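Local coordinates for 3-hydroxyisobutyrate dehydrogenase (Salmonella typhimurium, PDB 3G0O), which probably catalyses the NAD(+)-dependent oxidation of L-threonate to 2-dehydro-L-erythronate, with NADP(+) as a less preferred cosubstrate, at residues G63-L68 / H90-G95; A67-V72 / M99-I104; Q77-L82 / A109-A114; G95-V100 / F151-P156; N120-D125 / S145-A150. All coordinates share one frame; numbering follows the deposited sequence.

How the contacts relate
All five contacts belong to the Rossmann-type NAD-binding domain and follow one sheet, in which strands 67-70, 97-100 and 122-129 lie side by side. Contact 2 pairs the first two of these, and contact 1 holds the loops that lead into them, the two centres about 15 Å apart. Helices 75-82 and 106-117 meet in contact 3 on one face of the sheet, while contact 4 sets helix 148-161 on the other. Contact 5, its centre about 7 Å from that of contact 4, brings in the start of that helix. Contact 2 comes nearest the predicted active site: the T103 side chain lies about 3 Å from that of K179 and about 8 Å from bound tartaric acid.

Contact 1 of 5, residues G63-L68 / H90-G95; sequences GVVDAL and HLMKPG
M92 and K93 reach the 63-68 segment in two different ways, one buried and apolar, the other polar and nearer solvent. On the buried side the selenomethionine chain of M92 bends at its last torsion (chi3 73°), which brings CE to 3.7 Å from L68 CB. The same methyl lies 4.2 Å from V65 CG2. The M92 and L68 side chains cross at about a right angle; CE makes the closest approach, with M92 SE 4.1 Å from L68 CD2.

The outer side is held by K93, whose chain runs extended beyond CG across the backbone of V64 and V65. Its CE sits 3.3 Å from V65 O, and NZ forms a salt bridge with D66 OD1 at 3.2 Å, approaching from above the carboxylate plane, 54° out of it. K93 NZ also makes a weak bond to V64 O, 3.4 Å long. Water fills in: one molecule donates to V65 O and accepts from K93 N, another joins D66 OD1 to K93 NZ. At the exposed margin the backbones touch through G63 CA and L91 O, a CA-H...O contact of 3.3 Å.

D66 OD1 also pairs with R153 of helix 148-161, and OD2 accepts from the backbone N of H9. The contact lies at the end of the sheet where strands 67-70 and 97-100 begin, with A67 against L154 and V157 of that helix.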
# COMPACT_ATOMS: atom_id res chain seq x y z
N GLY A 63 20.06 -36.64 -1.37
CA GLY A 63 21.41 -37.07 -1.69
C GLY A 63 21.88 -36.80 -3.11
O GLY A 63 23.06 -37.01 -3.40
N VAL A 64 21.00 -36.33 -3.99
CA VAL A 64 21.41 -36.07 -5.37
C VAL A 64 21.20 -34.64 -5.85
O VAL A 64 21.73 -34.25 -6.89
CB VAL A 64 20.68 -37.00 -6.37
CG1 VAL A 64 20.90 -38.45 -5.98
CG2 VAL A 64 19.20 -36.66 -6.42
N VAL A 65 20.44 -33.85 -5.10
CA VAL A 65 20.18 -32.48 -5.52
C VAL A 65 21.40 -31.58 -5.39
O VAL A 65 22.22 -31.73 -4.49
CB VAL A 65 19.02 -31.85 -4.71
CG1 VAL A 65 17.72 -32.58 -5.01
CG2 VAL A 65 19.33 -31.88 -3.23
N ASP A 66 21.49 -30.63 -6.31
CA ASP A 66 22.56 -29.65 -6.33
C ASP A 66 22.13 -28.50 -5.42
O ASP A 66 22.96 -27.76 -4.88
CB ASP A 66 22.77 -29.13 -7.75
CG ASP A 66 23.25 -30.22 -8.68
OD1 ASP A 66 24.40 -30.66 -8.52
OD2 ASP A 66 22.49 -30.64 -9.57
N ALA A 67 20.82 -28.36 -5.25
CA ALA A 67 20.27 -27.31 -4.41
C ALA A 67 18.94 -27.73 -3.81
O ALA A 67 18.15 -28.42 -4.46
CB ALA A 67 20.09 -26.03 -5.22
N LEU A 68 18.71 -27.31 -2.58
CA LEU A 68 17.46 -27.62 -1.90
C LEU A 68 16.86 -26.28 -1.47
O LEU A 68 17.54 -25.49 -0.81
CB LEU A 68 17.71 -28.48 -0.66
CG LEU A 68 16.46 -29.03 0.02
CD1 LEU A 68 15.92 -30.20 -0.80
CD2 LEU A 68 16.78 -29.49 1.44
N HIS A 90 22.46 -33.99 6.44
CA HIS A 90 23.55 -34.97 6.45
C HIS A 90 23.60 -35.90 5.23
O HIS A 90 24.56 -36.63 5.05
CB HIS A 90 23.48 -35.81 7.72
CG HIS A 90 22.29 -36.72 7.78
ND1 HIS A 90 22.38 -38.09 7.62
CD2 HIS A 90 20.97 -36.45 7.94
CE1 HIS A 90 21.18 -38.62 7.69
NE2 HIS A 90 20.30 -37.65 7.88
N LEU A 91 22.56 -35.87 4.40
CA LEU A 91 22.53 -36.72 3.21
C LEU A 91 23.00 -35.97 1.98
O LEU A 91 23.31 -36.57 0.96
CB LEU A 91 21.11 -37.22 2.98
CG LEU A 91 20.47 -38.02 4.11
CD1 LEU A 91 19.04 -38.35 3.72
CD2 LEU A 91 21.28 -39.28 4.36
N MSE A 92 23.02 -34.64 2.08
CA MSE A 92 23.42 -33.78 0.98
C MSE A 92 24.90 -33.86 0.65
O MSE A 92 25.75 -33.94 1.54
CB MSE A 92 23.00 -32.34 1.29
CG MSE A 92 21.48 -32.20 1.32
SE MSE A 92 20.82 -30.42 1.54
CE MSE A 92 21.22 -29.70 -0.19
N LYS A 93 25.20 -33.83 -0.64
CA LYS A 93 26.58 -33.93 -1.08
C LYS A 93 27.35 -32.63 -0.90
O LYS A 93 26.79 -31.54 -1.03
CB LYS A 93 26.64 -34.37 -2.55
CG LYS A 93 25.85 -33.48 -3.49
CD LYS A 93 25.86 -34.00 -4.92
CE LYS A 93 24.79 -33.31 -5.74
NZ LYS A 93 24.99 -33.51 -7.21
N PRO A 94 28.65 -32.73 -0.61
CA PRO A 94 29.50 -31.55 -0.42
C PRO A 94 29.37 -30.54 -1.56
O PRO A 94 29.32 -30.92 -2.73
CB PRO A 94 30.90 -32.15 -0.33
CG PRO A 94 30.65 -33.47 0.31
CD PRO A 94 29.44 -33.96 -0.45
N GLY A 95 29.32 -29.26 -1.22
CA GLY A 95 29.21 -28.24 -2.24
C GLY A 95 27.79 -27.87 -2.63
O GLY A 95 27.58 -26.85 -3.28
O HOH W 1 22.83 -33.68 -2.63
O HOH W 2 26.79 -31.92 -9.21

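Contact 2 of 5, residues A67-V72 / M99-I104; sequences ALVILV and MVSSTI
V69 and M99 point to one face of the sheet and I70 and V100 to the other, a consequence of two parallel beta bridges that pair V69 with M99 and I70 with V100. On the first face V69 CG2 lies 4.2 Å from M99 CB; helix 148-161 covers this side through V157 and L158. I70 on the reverse face packs against L82 of helix 75-82.

Three backbone bonds fix the register. M99 N donates to L68 O at 2.8 Å, I70 N to M99 O at 2.9 Å, and S101 N to I70 O with an N-H...O angle of 153°. Beyond the bridges L71 leans over S101: its CD2 comes within 3.4 Å of S101 CB, a tighter fit than ordinary carbon contact. S101 OG turns to another partner, the carbonyl of A126.

At the far end S102 OG, anti to its backbone N (chi1 178°), donates to V72 O at 2.7 Å from 47° above the carbonyl plane. A water also donates to V72 O and lies 3.2 Å from T103 OG1. V72 O therefore takes two donors, whereas the buried V72 N has no partner, and the loop after strand 97-100 reaches NZ of K179, predicted to be catalytic, through a hydrogen bond of T103 OG1.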
# COMPACT_ATOMS: atom_id res chain seq x y z
N ALA A 67 20.82 -28.36 -5.25
CA ALA A 67 20.27 -27.31 -4.41
C ALA A 67 18.94 -27.73 -3.81
O ALA A 67 18.15 -28.42 -4.46
CB ALA A 67 20.09 -26.03 -5.22
N LEU A 68 18.71 -27.31 -2.58
CA LEU A 68 17.46 -27.62 -1.90
C LEU A 68 16.86 -26.28 -1.47
O LEU A 68 17.54 -25.49 -0.81
CB LEU A 68 17.71 -28.48 -0.66
CG LEU A 68 16.46 -29.03 0.02
CD1 LEU A 68 15.92 -30.20 -0.80
CD2 LEU A 68 16.78 -29.49 1.44
N VAL A 69 15.62 -26.02 -1.87
CA VAL A 69 14.94 -24.78 -1.50
C VAL A 69 13.89 -25.14 -0.45
O VAL A 69 13.09 -26.05 -0.66
CB VAL A 69 14.23 -24.13 -2.71
CG1 VAL A 69 13.62 -22.79 -2.29
CG2 VAL A 69 15.22 -23.94 -3.85
N ILE A 70 13.90 -24.42 0.67
CA ILE A 70 12.95 -24.68 1.74
C ILE A 70 11.99 -23.51 1.92
O ILE A 70 12.36 -22.45 2.42
CB ILE A 70 13.69 -24.95 3.07
CG1 ILE A 70 14.70 -26.09 2.87
CG2 ILE A 70 12.69 -25.30 4.16
CD1 ILE A 70 15.54 -26.39 4.09
N LEU A 71 10.75 -23.72 1.50
CA LEU A 71 9.71 -22.70 1.60
C LEU A 71 8.67 -23.16 2.62
O LEU A 71 7.66 -23.77 2.26
CB LEU A 71 9.05 -22.49 0.23
CG LEU A 71 9.94 -21.87 -0.85
CD1 LEU A 71 9.56 -22.40 -2.21
CD2 LEU A 71 9.82 -20.35 -0.81
N VAL A 72 8.94 -22.88 3.89
CA VAL A 72 8.04 -23.26 4.96
C VAL A 72 7.70 -22.07 5.86
O VAL A 72 8.30 -21.00 5.75
CB VAL A 72 8.65 -24.40 5.81
CG1 VAL A 72 8.82 -25.64 4.95
CG2 VAL A 72 9.99 -23.97 6.39
N MSE A 99 18.76 -23.17 0.10
CA MSE A 99 18.18 -21.84 0.04
C MSE A 99 17.00 -21.84 1.01
O MSE A 99 15.96 -22.44 0.73
CB MSE A 99 17.71 -21.54 -1.38
CG MSE A 99 17.18 -20.14 -1.59
SE MSE A 99 16.61 -19.85 -3.42
CE MSE A 99 15.08 -18.70 -3.10
N VAL A 100 17.17 -21.18 2.15
CA VAL A 100 16.11 -21.12 3.15
C VAL A 100 15.24 -19.91 2.86
O VAL A 100 15.68 -18.77 2.96
CB VAL A 100 16.69 -21.02 4.58
CG1 VAL A 100 15.56 -21.02 5.61
CG2 VAL A 100 17.63 -22.19 4.85
N SER A 101 13.99 -20.17 2.48
CA SER A 101 13.06 -19.10 2.15
C SER A 101 11.81 -19.18 3.03
O SER A 101 10.74 -19.61 2.60
CB SER A 101 12.67 -19.21 0.67
OG SER A 101 13.83 -19.16 -0.15
N SER A 102 11.98 -18.76 4.28
CA SER A 102 10.89 -18.78 5.25
C SER A 102 10.84 -17.38 5.87
O SER A 102 11.14 -16.40 5.21
CB SER A 102 11.20 -19.83 6.32
OG SER A 102 10.21 -19.88 7.33
N THR A 103 10.43 -17.30 7.13
CA THR A 103 10.40 -16.02 7.82
C THR A 103 10.93 -16.32 9.21
O THR A 103 10.17 -16.66 10.12
CB THR A 103 8.98 -15.43 7.89
OG1 THR A 103 8.47 -15.25 6.57
CG2 THR A 103 9.00 -14.08 8.59
N ILE A 104 12.25 -16.21 9.35
CA ILE A 104 12.92 -16.52 10.60
C ILE A 104 13.77 -15.37 11.13
O ILE A 104 14.02 -14.39 10.43
CB ILE A 104 13.80 -17.78 10.40
CG1 ILE A 104 14.97 -17.47 9.45
CG2 ILE A 104 12.96 -18.91 9.83
CD1 ILE A 104 15.85 -18.68 9.13
O HOH W 3 7.50 -18.15 5.64

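Contact 3 of 5, residues Q77-L82 / A109-A114; sequences QVRQVL and AQEIAA
Segments 77-82 and 109-114 are helical and run almost parallel, their axes 11.7 Å apart at closest approach and 6° from alignment, with R79 and I112 the nearest pair of CA atoms. That spacing is bridged by side chains, chiefly I112, which works with both of its branches. Its CD1 meets V78 CG1 at 4.0 Å, and its CG2 meets L82 CD1 at 3.8 Å; in each pair the side chains cross at about a right angle. Chi1 of I112 spreads the branches, with CG1 anti to the carbonyl carbon and CG2 anti to the backbone N, and chi2 (172°) extends CD1 toward V78.

Both helices are connections of the Rossmann-type fold, each leading from one parallel strand to the next: helix 75-82 joins strand 67-70 to strand 97-100, and helix 106-117 joins strand 97-100 to strand 122-129. Their shared face of the sheet is lined by I70, against which V81 and L82 pack, and by M123, which touches I112 and A113.

Toward solvent, a salt bridge joins R79 NH2 to E111 OE1 at 3.1 Å. The guanidinium and carboxylate planes are 44° apart, and the acid approaches obliquely. I112 CG1 lies over one guanidinium face, 4.2 Å above its plane and offset toward the rim, so the apolar branch and the charged pair adjoin. The stronger partner of R79 is D108, just before 109-114, whose OD1 forms a salt bridge with NH2.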
# COMPACT_ATOMS: atom_id res chain seq x y z
N GLN A 77 10.06 -25.53 11.47
CA GLN A 77 9.86 -26.40 10.31
C GLN A 77 11.12 -26.49 9.45
O GLN A 77 11.37 -27.52 8.83
CB GLN A 77 8.67 -25.91 9.49
CG GLN A 77 7.32 -26.29 10.11
CD GLN A 77 6.14 -25.63 9.43
OE1 GLN A 77 6.08 -25.52 8.20
NE2 GLN A 77 5.16 -25.20 10.23
N VAL A 78 11.91 -25.42 9.41
CA VAL A 78 13.14 -25.45 8.63
C VAL A 78 14.08 -26.45 9.30
O VAL A 78 14.68 -27.30 8.63
CB VAL A 78 13.84 -24.06 8.59
CG1 VAL A 78 15.16 -24.17 7.85
CG2 VAL A 78 12.94 -23.04 7.91
N ARG A 79 14.20 -26.34 10.62
CA ARG A 79 15.06 -27.24 11.37
C ARG A 79 14.62 -28.70 11.26
O ARG A 79 15.46 -29.60 11.23
CB ARG A 79 15.10 -26.82 12.85
CG ARG A 79 15.88 -25.54 13.10
CD ARG A 79 16.15 -25.36 14.59
NE ARG A 79 17.23 -24.41 14.83
CZ ARG A 79 17.08 -23.10 14.90
NH1 ARG A 79 15.88 -22.55 14.76
NH2 ARG A 79 18.13 -22.32 15.11
N GLN A 80 13.31 -28.94 11.19
CA GLN A 80 12.81 -30.31 11.07
C GLN A 80 13.14 -30.90 9.71
O GLN A 80 13.38 -32.10 9.59
CB GLN A 80 11.30 -30.35 11.32
CG GLN A 80 10.92 -30.21 12.79
CD GLN A 80 9.42 -30.34 13.05
OE1 GLN A 80 8.81 -31.36 12.72
NE2 GLN A 80 8.84 -29.31 13.66
N VAL A 81 13.15 -30.06 8.68
CA VAL A 81 13.48 -30.52 7.33
C VAL A 81 14.97 -30.82 7.24
O VAL A 81 15.39 -31.79 6.61
CB VAL A 81 13.10 -29.46 6.27
CG1 VAL A 81 13.74 -29.81 4.92
CG2 VAL A 81 11.59 -29.38 6.11
N LEU A 82 15.78 -29.98 7.90
CA LEU A 82 17.23 -30.12 7.86
C LEU A 82 17.86 -31.03 8.91
O LEU A 82 18.72 -31.85 8.58
CB LEU A 82 17.89 -28.74 7.95
CG LEU A 82 17.63 -27.78 6.79
CD1 LEU A 82 18.38 -26.48 7.03
CD2 LEU A 82 18.10 -28.42 5.49
N ALA A 109 18.85 -17.79 11.30
CA ALA A 109 19.47 -17.93 9.99
C ALA A 109 20.97 -18.18 10.15
O ALA A 109 21.56 -19.01 9.44
CB ALA A 109 19.24 -16.67 9.16
N GLN A 110 21.59 -17.47 11.09
CA GLN A 110 23.02 -17.64 11.33
C GLN A 110 23.34 -18.99 11.96
O GLN A 110 24.32 -19.64 11.59
CB GLN A 110 23.53 -16.50 12.22
CG GLN A 110 23.47 -15.14 11.55
CD GLN A 110 23.78 -14.00 12.51
OE1 GLN A 110 24.84 -13.97 13.14
NE2 GLN A 110 22.86 -13.06 12.63
N GLU A 111 22.51 -19.42 12.91
CA GLU A 111 22.70 -20.70 13.58
C GLU A 111 22.57 -21.85 12.58
O GLU A 111 23.37 -22.80 12.58
CB GLU A 111 21.67 -20.87 14.69
CG GLU A 111 21.92 -19.98 15.91
CD GLU A 111 20.69 -19.85 16.80
OE1 GLU A 111 20.02 -20.87 17.05
OE2 GLU A 111 20.41 -18.72 17.27
N ILE A 112 21.56 -21.76 11.72
CA ILE A 112 21.32 -22.78 10.71
C ILE A 112 22.44 -22.81 9.68
O ILE A 112 22.86 -23.89 9.25
CB ILE A 112 19.98 -22.51 9.98
CG1 ILE A 112 18.82 -22.67 10.97
CG2 ILE A 112 19.82 -23.44 8.79
CD1 ILE A 112 17.47 -22.25 10.43
N ALA A 113 22.93 -21.64 9.30
CA ALA A 113 24.01 -21.56 8.32
C ALA A 113 25.29 -22.20 8.86
O ALA A 113 25.99 -22.91 8.15
CB ALA A 113 24.27 -20.11 7.95
N ALA A 114 25.59 -21.95 10.13
CA ALA A 114 26.78 -22.51 10.75
C ALA A 114 26.73 -24.03 10.73
O ALA A 114 27.72 -24.69 10.41
CB ALA A 114 26.91 -22.01 12.19

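Contact 4 of 5, residues G95-V100 / F151-P156; sequences GSAVMV and FTRLKP
R153 meets G95 with the edge of its guanidinium, which receives the carbonyl close to its own plane: NE donates to G95 O at 3.0 Å. Relative to the carbonyl, NE stands 51° above the peptide plane, and the N-H...O angle of 142° marks a bent bond. S96 CA lies obliquely to the same group. The arginine chain is bent at chi2, which brings CD to 3.4 Å from G95 O, while CG of R153 remains beside A97 CB at 3.8 Å.

This is a helix packed across the mainly parallel sheet of a Rossmann-type domain. The axes of strand 97-100 and helix 151-156 pass 8.5 Å apart, and the helix runs across the strand at -76°. Only the residues on one face of the strand, A97 and M99, carry the apolar contact.

L154 packs on both. Its CG lies 3.7 Å from A97 CB, and its CD1 comes to 3.8 Å from M99 CB, with CD2 of L154 at 4.0 Å from each of these two CB atoms, so the isobutyl group rests on the beta carbons of both residues. L154 itself also touches A67 and L124 on the neighbouring strands. At the outer end R153 NH2 turns to D66, just before strand 67-70, while NE of the same arginine holds G95 O.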
# COMPACT_ATOMS: atom_id res chain seq x y z
N GLY A 95 29.32 -29.26 -1.22
CA GLY A 95 29.21 -28.24 -2.24
C GLY A 95 27.79 -27.87 -2.63
O GLY A 95 27.58 -26.85 -3.28
N SER A 96 26.81 -28.70 -2.25
CA SER A 96 25.42 -28.41 -2.59
C SER A 96 24.94 -27.22 -1.76
O SER A 96 25.53 -26.89 -0.74
CB SER A 96 24.54 -29.64 -2.33
OG SER A 96 24.59 -30.06 -0.98
N ALA A 97 23.88 -26.56 -2.21
CA ALA A 97 23.38 -25.39 -1.50
C ALA A 97 21.96 -25.53 -0.96
O ALA A 97 21.13 -26.23 -1.53
CB ALA A 97 23.46 -24.17 -2.40
N VAL A 98 21.70 -24.85 0.15
CA VAL A 98 20.37 -24.86 0.75
C VAL A 98 19.88 -23.42 0.77
O VAL A 98 20.52 -22.55 1.36
CB VAL A 98 20.38 -25.39 2.19
CG1 VAL A 98 18.97 -25.29 2.77
CG2 VAL A 98 20.86 -26.82 2.22
N MSE A 99 18.76 -23.17 0.10
CA MSE A 99 18.18 -21.84 0.04
C MSE A 99 17.00 -21.84 1.01
O MSE A 99 15.96 -22.44 0.73
CB MSE A 99 17.71 -21.54 -1.38
CG MSE A 99 17.18 -20.14 -1.59
SE MSE A 99 16.61 -19.85 -3.42
CE MSE A 99 15.08 -18.70 -3.10
N VAL A 100 17.17 -21.18 2.15
CA VAL A 100 16.11 -21.12 3.15
C VAL A 100 15.24 -19.91 2.86
O VAL A 100 15.68 -18.77 2.96
CB VAL A 100 16.69 -21.02 4.58
CG1 VAL A 100 15.56 -21.02 5.61
CG2 VAL A 100 17.63 -22.19 4.85
N PHE A 151 25.56 -18.01 -3.46
CA PHE A 151 24.94 -17.28 -4.56
C PHE A 151 25.25 -17.92 -5.90
O PHE A 151 24.38 -18.04 -6.76
CB PHE A 151 25.43 -15.82 -4.57
CG PHE A 151 24.62 -14.91 -3.68
CD1 PHE A 151 23.31 -14.57 -4.01
CD2 PHE A 151 25.17 -14.40 -2.51
CE1 PHE A 151 22.55 -13.74 -3.18
CE2 PHE A 151 24.41 -13.57 -1.67
CZ PHE A 151 23.11 -13.24 -2.01
N THR A 152 26.50 -18.33 -6.08
CA THR A 152 26.93 -18.94 -7.33
C THR A 152 26.25 -20.28 -7.57
O THR A 152 25.75 -20.54 -8.66
CB THR A 152 28.47 -19.14 -7.35
OG1 THR A 152 29.11 -17.86 -7.27
CG2 THR A 152 28.90 -19.84 -8.64
N ARG A 153 26.24 -21.13 -6.55
CA ARG A 153 25.63 -22.45 -6.68
C ARG A 153 24.14 -22.36 -6.98
O ARG A 153 23.61 -23.15 -7.76
CB ARG A 153 25.83 -23.24 -5.39
CG ARG A 153 25.59 -24.73 -5.55
CD ARG A 153 26.76 -25.38 -6.27
NE ARG A 153 26.71 -26.82 -6.16
CZ ARG A 153 26.16 -27.62 -7.07
NH1 ARG A 153 25.62 -27.12 -8.17
NH2 ARG A 153 26.12 -28.92 -6.85
N LEU A 154 23.47 -21.40 -6.35
CA LEU A 154 22.03 -21.23 -6.53
C LEU A 154 21.57 -20.40 -7.72
O LEU A 154 20.37 -20.29 -7.97
CB LEU A 154 21.43 -20.65 -5.24
CG LEU A 154 21.39 -21.59 -4.04
CD1 LEU A 154 21.20 -20.80 -2.76
CD2 LEU A 154 20.28 -22.62 -4.22
N LYS A 155 22.50 -19.83 -8.46
CA LYS A 155 22.14 -18.99 -9.61
C LYS A 155 21.08 -19.59 -10.52
O LYS A 155 20.15 -18.90 -10.93
CB LYS A 155 23.38 -18.64 -10.43
CG LYS A 155 23.13 -17.58 -11.49
CD LYS A 155 24.41 -17.26 -12.24
CE LYS A 155 24.22 -16.08 -13.17
NZ LYS A 155 23.06 -16.29 -14.08
N PRO A 156 21.21 -20.88 -10.88
CA PRO A 156 20.21 -21.50 -11.75
C PRO A 156 18.82 -21.44 -11.13
O PRO A 156 17.82 -21.22 -11.82
CB PRO A 156 20.72 -22.94 -11.89
CG PRO A 156 22.20 -22.78 -11.80
CD PRO A 156 22.34 -21.80 -10.65

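Contact 5 of 5, residues N120-D125 / S145-A150; sequences NLNMLD and SGSEAA
D125 and S145 form a single antiparallel hydrogen-bonded pair where strand 122-129 meets the chain of strand 140-145, the antiparallel part of this otherwise mainly parallel Rossmann-type sheet. Both of their backbone groups are satisfied across the pair: D125 N donates to S145 O and S145 N to D125 O, each at 3.0 Å. The first bond arrives nearly along the C=O axis; the second is tilted 28° from the carbonyl plane.

Their side chains are also engaged, but outside the pair. D125 OD2 stands 3.3 Å from S145 OG, yet OD2 accepts from the backbone N of G173 and OD1 is bonded to OG of S176. S145 OG, in turn, is held by the carbonyl of T171 and the backbone N of G175. The two strand residues are thus tied to the chain leading into helix 174-202 and to its first turn; that helix carries the predicted catalytic K179, and the D125 side chain is about 7 Å from that of K179.

Toward the start of the strand direct pairing gives way to a water, which donates to M123 O at 2.6 Å and accepts from S147 N. S147 is the N-cap of helix 148-161, its OG accepting from A150 N at 3.1 Å. L124 CD1 approaches S145 O and G146 CA, and packs on A150 CB at 4.1 Å. A CB on G146 would collide with L124 CD1 and M123 O, and the backbone angles there by themselves call for glycine. N122 CB packs on A150, 3.9 Å from A150 CB.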
# COMPACT_ATOMS: atom_id res chain seq x y z
N ASN A 120 29.95 -28.85 5.05
CA ASN A 120 30.45 -28.45 3.74
C ASN A 120 29.32 -28.13 2.77
O ASN A 120 29.41 -28.43 1.57
CB ASN A 120 31.34 -29.54 3.14
CG ASN A 120 32.81 -29.21 3.26
OD1 ASN A 120 33.66 -29.95 2.77
ND2 ASN A 120 33.12 -28.10 3.92
N LEU A 121 28.26 -27.54 3.29
CA LEU A 121 27.10 -27.15 2.49
C LEU A 121 27.00 -25.62 2.51
O LEU A 121 27.40 -24.97 3.47
CB LEU A 121 25.82 -27.76 3.08
CG LEU A 121 25.82 -29.29 3.22
CD1 LEU A 121 24.56 -29.75 3.92
CD2 LEU A 121 25.94 -29.92 1.84
N ASN A 122 26.46 -25.05 1.43
CA ASN A 122 26.30 -23.61 1.33
C ASN A 122 24.86 -23.24 1.64
O ASN A 122 23.93 -23.90 1.17
CB ASN A 122 26.64 -23.12 -0.08
CG ASN A 122 28.03 -23.52 -0.51
OD1 ASN A 122 28.21 -24.37 -1.39
ND2 ASN A 122 29.04 -22.90 0.10
N MSE A 123 24.65 -22.20 2.44
CA MSE A 123 23.29 -21.79 2.75
C MSE A 123 23.07 -20.35 2.35
O MSE A 123 23.94 -19.50 2.53
CB MSE A 123 22.97 -21.95 4.23
CG MSE A 123 21.47 -21.86 4.48
SE MSE A 123 20.99 -21.12 6.18
CE MSE A 123 21.20 -19.27 5.73
N LEU A 124 21.89 -20.08 1.80
CA LEU A 124 21.54 -18.72 1.41
C LEU A 124 20.34 -18.28 2.26
O LEU A 124 19.29 -18.93 2.24
CB LEU A 124 21.16 -18.65 -0.07
CG LEU A 124 21.07 -17.23 -0.65
CD1 LEU A 124 22.45 -16.59 -0.62
CD2 LEU A 124 20.54 -17.26 -2.08
N ASP A 125 20.53 -17.21 3.02
CA ASP A 125 19.46 -16.66 3.84
C ASP A 125 18.64 -15.91 2.80
O ASP A 125 18.91 -14.75 2.50
CB ASP A 125 20.07 -15.70 4.86
CG ASP A 125 19.02 -14.98 5.70
OD1 ASP A 125 17.88 -15.46 5.75
OD2 ASP A 125 19.36 -13.95 6.32
N SER A 145 21.10 -12.94 1.60
CA SER A 145 22.43 -12.63 2.11
C SER A 145 23.14 -13.97 2.30
O SER A 145 22.53 -14.96 2.70
CB SER A 145 22.34 -11.87 3.44
OG SER A 145 21.77 -12.66 4.47
N GLY A 146 24.43 -13.99 2.00
CA GLY A 146 25.19 -15.22 2.13
C GLY A 146 26.46 -15.16 1.29
O GLY A 146 26.68 -14.19 0.57
N SER A 147 27.26 -16.22 1.37
CA SER A 147 28.53 -16.31 0.66
C SER A 147 28.43 -16.33 -0.86
O SER A 147 27.37 -16.60 -1.43
CB SER A 147 29.28 -17.56 1.11
OG SER A 147 28.62 -18.72 0.65
N GLU A 148 29.55 -16.06 -1.50
CA GLU A 148 29.63 -16.05 -2.95
C GLU A 148 29.39 -17.48 -3.44
O GLU A 148 28.81 -17.69 -4.50
CB GLU A 148 31.02 -15.58 -3.40
CG GLU A 148 31.19 -15.50 -4.91
CD GLU A 148 30.15 -14.60 -5.55
OE1 GLU A 148 30.04 -13.43 -5.15
OE2 GLU A 148 29.44 -15.08 -6.47
N ALA A 149 29.83 -18.44 -2.64
CA ALA A 149 29.66 -19.85 -2.98
C ALA A 149 28.18 -20.20 -3.03
O ALA A 149 27.74 -20.94 -3.91
CB ALA A 149 30.38 -20.72 -1.97
N ALA A 150 27.40 -19.67 -2.09
CA ALA A 150 25.97 -19.95 -2.05
C ALA A 150 25.26 -19.29 -3.22
O ALA A 150 24.45 -19.92 -3.90
CB ALA A 150 25.36 -19.47 -0.73
O HOH W 4 26.28 -18.38 3.04